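PDB 6Y2K: beta-galactosidase from Marinomonas sp. ef1, which hydrolyses terminal beta-D-galactose residues from beta-galactosides as a cold-active, hexameric GH42 glycoside hydrolase. Local coordinates for residues 3-8 and 22-27; 267-272 and 325-330; 404-409 and 616-621; 431-436 and 470-475. All blocks are in the same frame, centred on the assembly; numbering follows the deposited sequence. Where two conformers were deposited one is given.

Contact 1. Residues 3-8 and 22-27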
loop_
_atom_site.group_PDB
_atom_site.type_symbol
_atom_site.label_atom_id
_atom_site.label_comp_id
_atom_site.label_asym_id
_atom_site.label_seq_id
_atom_site.Cartn_x
_atom_site.Cartn_y
_atom_site.Cartn_z
ATOM N N LEU A 3 -45.496 -10.029 -19.432
ATOM C CA LEU A 3 -45.015 -10.490 -18.132
ATOM C C LEU A 3 -45.578 -11.861 -17.765
ATOM O O LEU A 3 -46.691 -12.224 -18.164
ATOM C CB LEU A 3 -45.374 -9.482 -17.047
ATOM C CG LEU A 3 -44.784 -8.074 -17.200
ATOM C CD1 LEU A 3 -45.209 -7.248 -16.008
ATOM C CD2 LEU A 3 -43.265 -8.079 -17.330
ATOM N N GLY A 4 -44.793 -12.605 -16.987
ATOM C CA GLY A 4 -45.151 -13.944 -16.546
ATOM C C GLY A 4 -44.724 -14.213 -15.115
ATOM O O GLY A 4 -44.027 -13.403 -14.500
ATOM N N VAL A 5 -45.131 -15.361 -14.586
ATOM C CA VAL A 5 -44.634 -15.813 -13.291
ATOM C C VAL A 5 -44.555 -17.339 -13.211
ATOM O O VAL A 5 -45.355 -18.040 -13.827
ATOM C CB VAL A 5 -45.477 -15.218 -12.137
ATOM C CG1 VAL A 5 -46.853 -15.864 -12.050
ATOM C CG2 VAL A 5 -44.736 -15.325 -10.811
ATOM N N CYS A 6 -43.568 -17.835 -12.459
ATOM C CA CYS A 6 -43.445 -19.252 -12.135
ATOM C C CYS A 6 -44.218 -19.504 -10.843
ATOM O O CYS A 6 -44.017 -18.800 -9.851
ATOM C CB CYS A 6 -41.972 -19.633 -11.966
ATOM S SG CYS A 6 -40.988 -19.305 -13.439
ATOM N N TYR A 7 -45.093 -20.513 -10.862
ATOM C CA TYR A 7 -46.114 -20.730 -9.827
ATOM C C TYR A 7 -46.191 -22.202 -9.410
ATOM O O TYR A 7 -45.996 -23.099 -10.236
ATOM C CB TYR A 7 -47.463 -20.270 -10.394
ATOM C CG TYR A 7 -48.669 -20.373 -9.480
ATOM C CD1 TYR A 7 -48.622 -19.943 -8.158
ATOM C CD2 TYR A 7 -49.886 -20.856 -9.968
ATOM C CE1 TYR A 7 -49.751 -20.019 -7.340
ATOM C CE2 TYR A 7 -51.013 -20.932 -9.162
ATOM C CZ TYR A 7 -50.949 -20.515 -7.855
ATOM O OH TYR A 7 -52.075 -20.596 -7.066
ATOM N N TYR A 8 -46.462 -22.437 -8.121
ATOM C CA TYR A 8 -46.545 -23.788 -7.537
ATOM C C TYR A 8 -47.859 -23.959 -6.770
ATOM O O TYR A 8 -47.879 -23.916 -5.547
ATOM C CB TYR A 8 -45.296 -24.065 -6.685
ATOM C CG TYR A 8 -44.080 -23.961 -7.584
ATOM C CD1 TYR A 8 -43.459 -22.726 -7.801
ATOM C CD2 TYR A 8 -43.642 -25.054 -8.314
ATOM C CE1 TYR A 8 -42.396 -22.601 -8.673
ATOM C CE2 TYR A 8 -42.572 -24.943 -9.189
ATOM C CZ TYR A 8 -41.957 -23.707 -9.360
ATOM O OH TYR A 8 -40.918 -23.578 -10.221
ATOM N N GLN A 22 -56.229 -13.952 -9.572
ATOM C CA GLN A 22 -56.765 -12.579 -9.645
ATOM C C GLN A 22 -55.667 -11.544 -9.372
ATOM O O GLN A 22 -55.542 -10.563 -10.097
ATOM C CB GLN A 22 -57.929 -12.395 -8.659
ATOM C CG GLN A 22 -59.179 -13.171 -9.052
ATOM C CD GLN A 22 -60.266 -13.171 -7.989
ATOM O OE1 GLN A 22 -59.997 -13.103 -6.783
ATOM N NE2 GLN A 22 -61.512 -13.269 -8.441
ATOM N N HIS A 23 -54.868 -11.803 -8.344
ATOM C CA HIS A 23 -53.732 -10.956 -7.978
ATOM C C HIS A 23 -52.721 -10.889 -9.148
ATOM O O HIS A 23 -52.299 -9.802 -9.543
ATOM C CB HIS A 23 -53.090 -11.491 -6.687
ATOM C CG HIS A 23 -52.208 -10.514 -5.971
ATOM N ND1 HIS A 23 -51.798 -10.712 -4.672
ATOM C CD2 HIS A 23 -51.653 -9.344 -6.365
ATOM C CE1 HIS A 23 -51.025 -9.709 -4.298
ATOM N NE2 HIS A 23 -50.923 -8.862 -5.307
ATOM N N MET A 24 -52.386 -12.030 -9.739
ATOM C CA MET A 24 -51.510 -12.055 -10.924
ATOM C C MET A 24 -52.017 -11.118 -12.035
ATOM O O MET A 24 -51.265 -10.319 -12.590
ATOM C CB MET A 24 -51.389 -13.482 -11.478
ATOM C CG MET A 24 -50.537 -14.413 -10.627
ATOM S SD MET A 24 -50.731 -16.143 -11.091
ATOM C CE MET A 24 -49.935 -16.935 -9.692
ATOM N N ARG A 25 -53.308 -11.221 -12.324
ATOM C CA ARG A 25 -53.944 -10.386 -13.343
ATOM C C ARG A 25 -53.803 -8.898 -12.992
ATOM O O ARG A 25 -53.442 -8.097 -13.856
ATOM C CB ARG A 25 -55.422 -10.778 -13.524
ATOM C CG ARG A 25 -56.152 -10.067 -14.660
ATOM C CD ARG A 25 -57.606 -10.524 -14.759
ATOM N NE ARG A 25 -58.180 -10.206 -16.064
ATOM C CZ ARG A 25 -59.390 -10.585 -16.466
ATOM N NH1 ARG A 25 -60.169 -11.304 -15.668
ATOM N NH2 ARG A 25 -59.820 -10.244 -17.671
ATOM N N ARG A 26 -54.056 -8.540 -11.731
ATOM C CA ARG A 26 -53.962 -7.137 -11.283
ATOM C C ARG A 26 -52.583 -6.536 -11.536
ATOM O O ARG A 26 -52.476 -5.373 -11.906
ATOM C CB ARG A 26 -54.310 -6.984 -9.793
ATOM C CG ARG A 26 -55.787 -7.200 -9.478
ATOM C CD ARG A 26 -56.199 -6.653 -8.111
ATOM N NE ARG A 26 -55.611 -7.351 -6.962
ATOM C CZ ARG A 26 -56.050 -8.499 -6.429
ATOM N NH1 ARG A 26 -55.419 -9.012 -5.371
ATOM N NH2 ARG A 26 -57.099 -9.155 -6.934
ATOM N N ILE A 27 -51.541 -7.334 -11.325
ATOM C CA ILE A 27 -50.158 -6.902 -11.561
ATOM C C ILE A 27 -49.874 -6.668 -13.050
ATOM O O ILE A 27 -49.066 -5.812 -13.390
ATOM C CB ILE A 27 -49.155 -7.900 -10.921
ATOM C CG1 ILE A 27 -49.254 -7.814 -9.387
ATOM C CG2 ILE A 27 -47.720 -7.633 -11.368
ATOM C CD1 ILE A 27 -48.716 -9.021 -8.652
#
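The first beta-alpha-beta unit of the TIM barrel supplies this contact: strand 2-6 lies against helix 17-27, and M24 is the helix residue that reaches across to both V5 and Y7. Its chain runs extended beyond CG (chi2 167°, chi3 -167°), which carries the sulfur and the terminal methyl well out from the helix. The methyl CE sits over the centre of one face of the Y7 ring, 3.7 Å from its centroid and 13° off the ring normal, a CH-pi contact made almost straight down. SD stands farther back above the same ring, 5.0 Å from the centroid, so the pair is also a Met-aromatic contact. On its way the sulfur passes V5, whose CG1 lies 4.0 Å from M24 SD. The Y7 ring is held at its far end by a hydrogen bond from OH to D20, and W354 meets it with its plane nearly perpendicular. A leucine in place of Y7 would probably leave the M24 methyl without its aromatic face and D20 without its phenolic partner. V32 of the next strand also packs on both M24 and Y7, completing the helix-to-strand layer of a beta-alpha-beta crossover in a TIM barrel.

Contact 2. Residues 267-272 and 325-330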
loop_
_atom_site.group_PDB
_atom_site.type_symbol
_atom_site.label_atom_id
_atom_site.label_comp_id
_atom_site.label_asym_id
_atom_site.label_seq_id
_atom_site.Cartn_x
_atom_site.Cartn_y
_atom_site.Cartn_z
ATOM N N TYR A 267 -30.356 -14.527 -12.963
ATOM C CA TYR A 267 -30.193 -14.161 -11.575
ATOM C C TYR A 267 -28.920 -13.331 -11.438
ATOM O O TYR A 267 -27.895 -13.837 -10.973
ATOM C CB TYR A 267 -30.155 -15.418 -10.720
ATOM C CG TYR A 267 -31.429 -16.227 -10.775
ATOM C CD1 TYR A 267 -32.536 -15.868 -10.004
ATOM C CD2 TYR A 267 -31.535 -17.349 -11.598
ATOM C CE1 TYR A 267 -33.707 -16.600 -10.047
ATOM C CE2 TYR A 267 -32.704 -18.093 -11.646
ATOM C CZ TYR A 267 -33.787 -17.712 -10.872
ATOM O OH TYR A 267 -34.941 -18.448 -10.895
ATOM N N PRO A 268 -28.981 -12.047 -11.845
ATOM C CA PRO A 268 -27.785 -11.204 -11.948
ATOM C C PRO A 268 -26.952 -11.063 -10.672
ATOM O O PRO A 268 -25.730 -10.970 -10.766
ATOM C CB PRO A 268 -28.358 -9.840 -12.359
ATOM C CG PRO A 268 -29.636 -10.172 -13.029
ATOM C CD PRO A 268 -30.191 -11.273 -12.187
ATOM N N LEU A 269 -27.595 -11.060 -9.505
ATOM C CA LEU A 269 -26.863 -10.910 -8.235
ATOM C C LEU A 269 -26.174 -12.191 -7.820
ATOM O O LEU A 269 -25.103 -12.146 -7.242
ATOM C CB LEU A 269 -27.766 -10.435 -7.104
ATOM C CG LEU A 269 -28.709 -9.264 -7.392
ATOM C CD1 LEU A 269 -29.304 -8.760 -6.085
ATOM C CD2 LEU A 269 -28.025 -8.138 -8.147
ATOM N N GLY A 270 -26.799 -13.331 -8.112
ATOM C CA GLY A 270 -26.204 -14.629 -7.846
ATOM C C GLY A 270 -25.001 -14.888 -8.728
ATOM O O GLY A 270 -23.964 -15.298 -8.228
ATOM N N SER A 271 -25.136 -14.640 -10.032
ATOM C CA SER A 271 -24.018 -14.841 -10.967
ATOM C C SER A 271 -22.838 -13.892 -10.688
ATOM O O SER A 271 -21.682 -14.314 -10.748
ATOM C CB SER A 271 -24.475 -14.734 -12.428
ATOM O OG SER A 271 -24.897 -13.417 -12.759
ATOM N N LEU A 272 -23.122 -12.637 -10.347
ATOM C CA LEU A 272 -22.050 -11.689 -10.015
ATOM C C LEU A 272 -21.209 -12.183 -8.829
ATOM O O LEU A 272 -19.978 -12.218 -8.905
ATOM C CB LEU A 272 -22.601 -10.292 -9.719
ATOM C CG LEU A 272 -21.538 -9.228 -9.411
ATOM C CD1 LEU A 272 -20.556 -9.036 -10.562
ATOM C CD2 LEU A 272 -22.218 -7.925 -9.049
ATOM N N HIS A 325 -23.054 -15.343 -1.287
ATOM C CA HIS A 325 -23.687 -14.186 -0.656
ATOM C C HIS A 325 -24.878 -13.774 -1.497
ATOM O O HIS A 325 -24.834 -13.867 -2.731
ATOM C CB HIS A 325 -22.685 -13.043 -0.496
ATOM C CG HIS A 325 -21.329 -13.508 -0.062
ATOM N ND1 HIS A 325 -20.303 -13.726 -0.953
ATOM C CD2 HIS A 325 -20.848 -13.849 1.160
ATOM C CE1 HIS A 325 -19.240 -14.171 -0.302
ATOM N NE2 HIS A 325 -19.545 -14.257 0.982
ATOM N N ASN A 326 -25.935 -13.327 -0.816
ATOM C CA ASN A 326 -27.239 -13.096 -1.435
ATOM C C ASN A 326 -27.833 -11.741 -1.034
ATOM O O ASN A 326 -28.726 -11.656 -0.183
ATOM C CB ASN A 326 -28.166 -14.255 -1.086
ATOM C CG ASN A 326 -27.637 -15.584 -1.607
ATOM O OD1 ASN A 326 -27.597 -15.814 -2.818
ATOM N ND2 ASN A 326 -27.184 -16.444 -0.699
ATOM N N PRO A 327 -27.324 -10.659 -1.646
ATOM C CA PRO A 327 -27.833 -9.331 -1.311
ATOM C C PRO A 327 -29.229 -9.088 -1.872
ATOM O O PRO A 327 -29.651 -9.782 -2.798
ATOM C CB PRO A 327 -26.816 -8.402 -1.980
ATOM C CG PRO A 327 -26.375 -9.173 -3.171
ATOM C CD PRO A 327 -26.281 -10.588 -2.689
ATOM N N THR A 328 -29.944 -8.129 -1.281
ATOM C CA THR A 328 -31.175 -7.608 -1.864
ATOM C C THR A 328 -30.834 -6.758 -3.100
ATOM O O THR A 328 -29.840 -6.024 -3.090
ATOM C CB THR A 328 -31.958 -6.733 -0.871
ATOM O OG1 THR A 328 -31.076 -5.801 -0.238
ATOM C CG2 THR A 328 -32.638 -7.595 0.198
ATOM N N PRO A 329 -31.652 -6.845 -4.165
ATOM C CA PRO A 329 -31.433 -5.965 -5.324
ATOM C C PRO A 329 -31.636 -4.495 -4.991
ATOM O O PRO A 329 -32.350 -4.168 -4.037
ATOM C CB PRO A 329 -32.484 -6.435 -6.349
ATOM C CG PRO A 329 -32.986 -7.753 -5.872
ATOM C CD PRO A 329 -32.762 -7.793 -4.387
ATOM N N ALA A 330 -31.008 -3.611 -5.761
ATOM C CA ALA A 330 -31.260 -2.168 -5.620
ATOM C C ALA A 330 -32.730 -1.902 -5.921
ATOM O O ALA A 330 -33.338 -2.624 -6.717
ATOM C CB ALA A 330 -30.402 -1.359 -6.580
#
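L269, in the first turn of helix 268-274, packs against the proline-rich loop segment 325-330, and one methyl, CD1, makes all the close contacts. The apolar part is a methyl set between two proline rings: L269 CD1 lies 3.8 Å from P329 CG and 4.2 Å from P327 CG. With CG anti to the carbonyl carbon (chi1 -46°) and CD1 carrying the chain onward (chi2 -168°), the leucine reaches the loop between the two rings. W337 of helix 333-343 touches both L269 and P329, extending the apolar cluster.

The same methyl also meets backbone. L269 CD1 is 3.5 Å from P327 O and 3.6 Å from P329 N, so it rests on the main chain that joins the two prolines. These are van der Waals contacts.

Of the polar bonds, the backbone N of L269 gives one to the side-chain oxygen OE1 of Q316. On the loop, T328 N bonds to D527 of a second subunit and N326 ND2 to Q429 O of that subunit, so the loop that L269 packs against within its own chain also forms part of a subunit interface. The arrangement belongs to the TIM barrel: a short helix following barrel strand 261-266 packs on the long loop between strand 310-315 and helix 333-343.

Contact 3. Residues 404-409 and 616-621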
loop_
_atom_site.group_PDB
_atom_site.type_symbol
_atom_site.label_atom_id
_atom_site.label_comp_id
_atom_site.label_asym_id
_atom_site.label_seq_id
_atom_site.Cartn_x
_atom_site.Cartn_y
_atom_site.Cartn_z
ATOM N N MET A 404 -44.263 -6.360 -29.696
ATOM C CA MET A 404 -43.449 -7.579 -29.617
ATOM C C MET A 404 -42.705 -7.871 -30.923
ATOM O O MET A 404 -41.601 -8.413 -30.892
ATOM C CB MET A 404 -44.338 -8.769 -29.229
ATOM C CG MET A 404 -43.656 -10.128 -29.207
ATOM S SD MET A 404 -44.797 -11.429 -28.716
ATOM C CE MET A 404 -44.903 -11.069 -26.975
ATOM N N SER A 405 -43.318 -7.521 -32.055
ATOM C CA SER A 405 -42.743 -7.747 -33.373
ATOM C C SER A 405 -41.687 -6.726 -33.816
ATOM O O SER A 405 -41.124 -6.886 -34.901
ATOM C CB SER A 405 -43.860 -7.788 -34.424
ATOM O OG SER A 405 -44.793 -8.807 -34.109
ATOM N N LEU A 406 -41.413 -5.690 -33.017
ATOM C CA LEU A 406 -40.317 -4.758 -33.329
ATOM C C LEU A 406 -39.032 -5.530 -33.633
ATOM O O LEU A 406 -38.746 -6.529 -32.962
ATOM C CB LEU A 406 -40.038 -3.798 -32.167
ATOM C CG LEU A 406 -40.969 -2.607 -31.953
ATOM C CD1 LEU A 406 -40.627 -1.935 -30.629
ATOM C CD2 LEU A 406 -40.876 -1.628 -33.113
ATOM N N PRO A 407 -38.257 -5.079 -34.637
ATOM C CA PRO A 407 -37.012 -5.785 -34.940
ATOM C C PRO A 407 -36.037 -5.766 -33.759
ATOM O O PRO A 407 -36.060 -4.836 -32.950
ATOM C CB PRO A 407 -36.447 -5.043 -36.162
ATOM C CG PRO A 407 -37.202 -3.768 -36.259
ATOM C CD PRO A 407 -38.507 -3.954 -35.557
ATOM N N SER A 408 -35.243 -6.826 -33.644
ATOM C CA SER A 408 -34.313 -6.997 -32.531
ATOM C C SER A 408 -32.858 -7.248 -32.915
ATOM O O SER A 408 -31.991 -7.143 -32.052
ATOM C CB SER A 408 -34.815 -8.129 -31.634
ATOM O OG SER A 408 -36.086 -7.799 -31.100
ATOM N N ALA A 409 -32.574 -7.557 -34.183
ATOM C CA ALA A 409 -31.231 -7.961 -34.590
ATOM C C ALA A 409 -30.256 -6.789 -34.589
ATOM O O ALA A 409 -30.615 -5.675 -34.973
ATOM C CB ALA A 409 -31.257 -8.609 -35.965
ATOM N N GLY A 616 -35.676 -1.311 -33.750
ATOM C CA GLY A 616 -36.213 -0.424 -34.782
ATOM C C GLY A 616 -35.988 1.037 -34.432
ATOM O O GLY A 616 -34.849 1.478 -34.287
ATOM N N ASN A 617 -37.092 1.754 -34.237
ATOM C CA ASN A 617 -37.103 3.182 -33.910
ATOM C C ASN A 617 -37.084 3.474 -32.400
ATOM O O ASN A 617 -37.164 4.632 -31.994
ATOM C CB ASN A 617 -38.303 3.892 -34.595
ATOM C CG ASN A 617 -39.661 3.551 -33.972
ATOM O OD1 ASN A 617 -40.410 4.446 -33.587
ATOM N ND2 ASN A 617 -39.992 2.268 -33.895
ATOM N N VAL A 618 -36.990 2.434 -31.562
ATOM C CA VAL A 618 -36.974 2.608 -30.095
ATOM C C VAL A 618 -35.536 2.446 -29.568
ATOM O O VAL A 618 -34.828 1.516 -29.978
ATOM C CB VAL A 618 -37.922 1.611 -29.392
ATOM C CG1 VAL A 618 -37.955 1.847 -27.882
ATOM C CG2 VAL A 618 -39.324 1.713 -29.978
ATOM N N ILE A 619 -35.123 3.376 -28.696
ATOM C CA ILE A 619 -33.802 3.366 -28.057
ATOM C C ILE A 619 -34.008 3.097 -26.571
ATOM O O ILE A 619 -34.747 3.832 -25.913
ATOM C CB ILE A 619 -33.063 4.723 -28.185
ATOM C CG1 ILE A 619 -33.141 5.304 -29.600
ATOM C CG2 ILE A 619 -31.601 4.572 -27.792
ATOM C CD1 ILE A 619 -32.229 4.619 -30.586
ATOM N N PHE A 620 -33.363 2.057 -26.040
ATOM C CA PHE A 620 -33.463 1.721 -24.613
ATOM C C PHE A 620 -32.134 2.079 -23.963
ATOM O O PHE A 620 -31.098 1.639 -24.435
ATOM C CB PHE A 620 -33.741 0.222 -24.406
ATOM C CG PHE A 620 -34.986 -0.295 -25.107
ATOM C CD1 PHE A 620 -34.961 -0.618 -26.457
ATOM C CD2 PHE A 620 -36.172 -0.495 -24.401
ATOM C CE1 PHE A 620 -36.100 -1.105 -27.101
ATOM C CE2 PHE A 620 -37.308 -0.986 -25.035
ATOM C CZ PHE A 620 -37.275 -1.289 -26.390
ATOM N N ALA A 621 -32.158 2.874 -22.895
ATOM C CA ALA A 621 -30.940 3.232 -22.168
ATOM C C ALA A 621 -31.048 2.772 -20.725
ATOM O O ALA A 621 -32.117 2.863 -20.133
ATOM C CB ALA A 621 -30.708 4.726 -22.221
#
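L406 and P407, in the loop between helix 400-404 and strand 412-415, lean on the turn and strand start formed by G616, N617 and V618. L406 does most of the reaching. Its CG lies anti to the carbonyl carbon and beside the backbone N (chi1 -78°), and of the two methyls at its forked end it is CD1 that meets the strand: L406 CD1 lies 3.9 Å from V618 CG2, an apolar contact between branch ends. The two side chains cross at about a right angle.

V618 places its branches differently: with chi1 at -177°, CG1 is anti to the backbone N and lies over one face of the F620 ring, offset toward the rim, whereas CG2 is the branch presented to L406. One valine therefore packs within its own strand through one methyl and against the loop through the other.

P407 covers the glycine of the turn, its ring atom CG 3.8 Å from G616 CA. G616 has a positive phi of 56°, and a CB there would point into the proline ring.

Polar anchoring comes from R615, whose NH2 bonds to the backbone oxygens of M404 and L406. The whole is surface packing of the loop between helix 400-404 and strand 412-415 on the hairpin turn between antiparallel strands 610-615 and 618-623 of the C-terminal four-stranded sheet.

Contact 4. Residues 431-436 and 470-475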
loop_
_atom_site.group_PDB
_atom_site.type_symbol
_atom_site.label_atom_id
_atom_site.label_comp_id
_atom_site.label_asym_id
_atom_site.label_seq_id
_atom_site.Cartn_x
_atom_site.Cartn_y
_atom_site.Cartn_z
ATOM N N ARG A 431 -3.702 -21.301 -17.830
ATOM C CA ARG A 431 -4.815 -21.453 -16.892
ATOM C C ARG A 431 -5.636 -20.156 -16.757
ATOM O O ARG A 431 -6.802 -20.195 -16.360
ATOM C CB ARG A 431 -4.313 -21.929 -15.522
ATOM C CG ARG A 431 -5.424 -22.378 -14.581
ATOM C CD ARG A 431 -4.885 -23.210 -13.428
ATOM N NE ARG A 431 -4.329 -24.472 -13.902
ATOM C CZ ARG A 431 -3.734 -25.367 -13.126
ATOM N NH1 ARG A 431 -3.621 -25.148 -11.822
ATOM N NH2 ARG A 431 -3.249 -26.479 -13.660
ATOM N N ALA A 432 -5.037 -19.013 -17.090
ATOM C CA ALA A 432 -5.747 -17.730 -17.074
ATOM C C ALA A 432 -6.682 -17.527 -18.281
ATOM O O ALA A 432 -7.467 -16.580 -18.287
ATOM C CB ALA A 432 -4.749 -16.583 -16.989
ATOM N N TYR A 433 -6.597 -18.395 -19.292
ATOM C CA TYR A 433 -7.430 -18.292 -20.489
ATOM C C TYR A 433 -8.691 -19.144 -20.357
ATOM O O TYR A 433 -8.615 -20.325 -20.038
ATOM C CB TYR A 433 -6.659 -18.745 -21.739
ATOM C CG TYR A 433 -7.478 -18.628 -23.018
ATOM C CD1 TYR A 433 -8.448 -19.580 -23.350
ATOM C CD2 TYR A 433 -7.300 -17.547 -23.883
ATOM C CE1 TYR A 433 -9.210 -19.459 -24.503
ATOM C CE2 TYR A 433 -8.055 -17.417 -25.046
ATOM C CZ TYR A 433 -9.010 -18.376 -25.354
ATOM O OH TYR A 433 -9.767 -18.245 -26.506
ATOM N N ARG A 434 -9.835 -18.539 -20.672
ATOM C CA ARG A 434 -11.109 -19.231 -20.728
ATOM C C ARG A 434 -11.904 -18.705 -21.926
ATOM O O ARG A 434 -12.095 -17.497 -22.048
ATOM C CB ARG A 434 -11.858 -18.979 -19.430
ATOM C CG ARG A 434 -12.855 -20.047 -19.075
ATOM C CD ARG A 434 -12.240 -21.163 -18.250
ATOM N NE ARG A 434 -13.257 -21.789 -17.418
ATOM C CZ ARG A 434 -13.468 -21.488 -16.141
ATOM N NH1 ARG A 434 -14.426 -22.104 -15.473
ATOM N NH2 ARG A 434 -12.717 -20.587 -15.528
ATOM N N TYR A 435 -12.348 -19.600 -22.807
ATOM C CA TYR A 435 -13.100 -19.210 -24.005
ATOM C C TYR A 435 -14.274 -18.302 -23.656
ATOM O O TYR A 435 -14.426 -17.233 -24.237
ATOM C CB TYR A 435 -13.618 -20.441 -24.731
ATOM C CG TYR A 435 -14.504 -20.174 -25.943
ATOM C CD1 TYR A 435 -13.977 -19.634 -27.108
ATOM C CD2 TYR A 435 -15.868 -20.477 -25.926
ATOM C CE1 TYR A 435 -14.770 -19.410 -28.231
ATOM C CE2 TYR A 435 -16.668 -20.261 -27.042
ATOM C CZ TYR A 435 -16.112 -19.736 -28.193
ATOM O OH TYR A 435 -16.883 -19.518 -29.311
ATOM N N PHE A 436 -15.087 -18.734 -22.703
ATOM C CA PHE A 436 -16.255 -17.957 -22.300
ATOM C C PHE A 436 -15.877 -16.556 -21.802
ATOM O O PHE A 436 -16.539 -15.572 -22.153
ATOM C CB PHE A 436 -17.076 -18.694 -21.231
ATOM C CG PHE A 436 -18.415 -18.070 -20.982
ATOM C CD1 PHE A 436 -18.540 -16.968 -20.147
ATOM C CD2 PHE A 436 -19.544 -18.559 -21.616
ATOM C CE1 PHE A 436 -19.773 -16.381 -19.936
ATOM C CE2 PHE A 436 -20.782 -17.975 -21.411
ATOM C CZ PHE A 436 -20.895 -16.889 -20.567
ATOM N N LEU A 470 -15.207 -13.491 -34.628
ATOM C CA LEU A 470 -15.040 -14.872 -34.157
ATOM C C LEU A 470 -13.996 -14.844 -33.032
ATOM O O LEU A 470 -12.793 -14.817 -33.309
ATOM C CB LEU A 470 -14.562 -15.813 -35.278
ATOM C CG LEU A 470 -15.188 -15.852 -36.685
ATOM C CD1 LEU A 470 -14.993 -17.230 -37.324
ATOM C CD2 LEU A 470 -16.634 -15.415 -36.784
ATOM N N PRO A 471 -14.439 -14.805 -31.757
ATOM C CA PRO A 471 -13.448 -14.611 -30.694
ATOM C C PRO A 471 -12.349 -15.657 -30.649
ATOM O O PRO A 471 -11.195 -15.305 -30.405
ATOM C CB PRO A 471 -14.293 -14.662 -29.418
ATOM C CG PRO A 471 -15.618 -14.154 -29.857
ATOM C CD PRO A 471 -15.808 -14.735 -31.228
ATOM N N ALA A 472 -12.714 -16.921 -30.874
ATOM C CA ALA A 472 -11.768 -18.052 -30.832
ATOM C C ALA A 472 -12.416 -19.294 -31.440
ATOM O O ALA A 472 -12.775 -20.241 -30.743
ATOM C CB ALA A 472 -11.322 -18.317 -29.405
ATOM N N GLN A 473 -12.583 -19.265 -32.759
ATOM C CA GLN A 473 -13.295 -20.328 -33.472
ATOM C C GLN A 473 -12.296 -21.456 -33.741
ATOM O O GLN A 473 -11.744 -21.566 -34.831
ATOM C CB GLN A 473 -13.917 -19.768 -34.760
ATOM C CG GLN A 473 -14.889 -20.696 -35.472
ATOM C CD GLN A 473 -16.120 -21.089 -34.655
ATOM O OE1 GLN A 473 -16.552 -20.321 -33.801
ATOM N NE2 GLN A 473 -16.672 -22.263 -34.893
ATOM N N ALA A 474 -12.067 -22.271 -32.711
ATOM C CA ALA A 474 -10.942 -23.224 -32.656
ATOM C C ALA A 474 -10.872 -24.140 -33.874
ATOM O O ALA A 474 -9.837 -24.216 -34.536
ATOM C CB ALA A 474 -10.998 -24.034 -31.367
ATOM N N HIS A 475 -11.983 -24.806 -34.173
ATOM C CA HIS A 475 -12.135 -25.554 -35.419
ATOM C C HIS A 475 -13.076 -24.831 -36.377
ATOM O O HIS A 475 -14.180 -24.444 -35.988
ATOM C CB HIS A 475 -12.668 -26.967 -35.149
ATOM C CG HIS A 475 -12.940 -27.751 -36.398
ATOM N ND1 HIS A 475 -11.948 -28.072 -37.301
ATOM C CD2 HIS A 475 -14.089 -28.253 -36.907
ATOM C CE1 HIS A 475 -12.475 -28.751 -38.306
ATOM N NE2 HIS A 475 -13.773 -28.867 -38.094
HETATM O O HOH W 1 -8.806 -16.236 -28.123
HETATM O O HOH W 2 -15.908 -18.374 -31.804
#
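Y433 and Y435, just before and at the start of helix 435-448, bring their rings to A472 in the loop that follows strand 467-470. Direct van der Waals contacts come first. The methyl of A472 sits in the plane of the Y435 ring, at its edge, an apolar contact 3.7 Å from CD1, and the same CB is 3.3 Å from Y433 OH, so one small side chain touches both tyrosines. The carbonyl oxygen of A472 approaches Y435 obliquely, 3.3 Å from CE1. Each tyrosine has CG anti to its own backbone N (chi1 -179° for Y433, 176° for Y435), which brings both ring ends close to A472.

Strand 467-470 belongs to the parallel part of the mixed sheet in the trimerisation domain, and the loop here leads from that strand to helix 478-486, with Q473 at the centre of an inverse gamma turn.

Water carries the polar links. One molecule lies in the plane of the Y435 ring, accepts from Y435 OH at 2.9 Å and donates to Q473 OE1 at 2.9 Å, while Y435 OH is also bound to the backbone N of D417. A second water is 2.8 Å from Y433 OH and donates weakly to P471 O. A phenylalanine in place of Y435 would probably break the water bridge to Q473 and leave D417 N without this acceptor. Cation-pi contact with R496 engages the Y433 ring, and W438 NE1 bonds to P471 O.

Contacts 1, 2 and 4 are buried, whereas contact 3 is a surface one. Contacts 1 and 2 both serve the barrel domain, their centres about 23 Å apart: the first joins strand 2-6 to the helix that follows it, 17-27, through sulfur and an aromatic face, the second sets a leucine methyl among prolines in a loop that also meets another subunit. Contact 4 lies in the trimerisation domain, on the other side of the chain's centre from contact 1, and adds bridging water to its packing. Contact 3 ties the loop between helix 400-404 and strand 412-415 to the C-terminal sheet by modest apolar packing, and the chain between its segments includes both segments of contact 4.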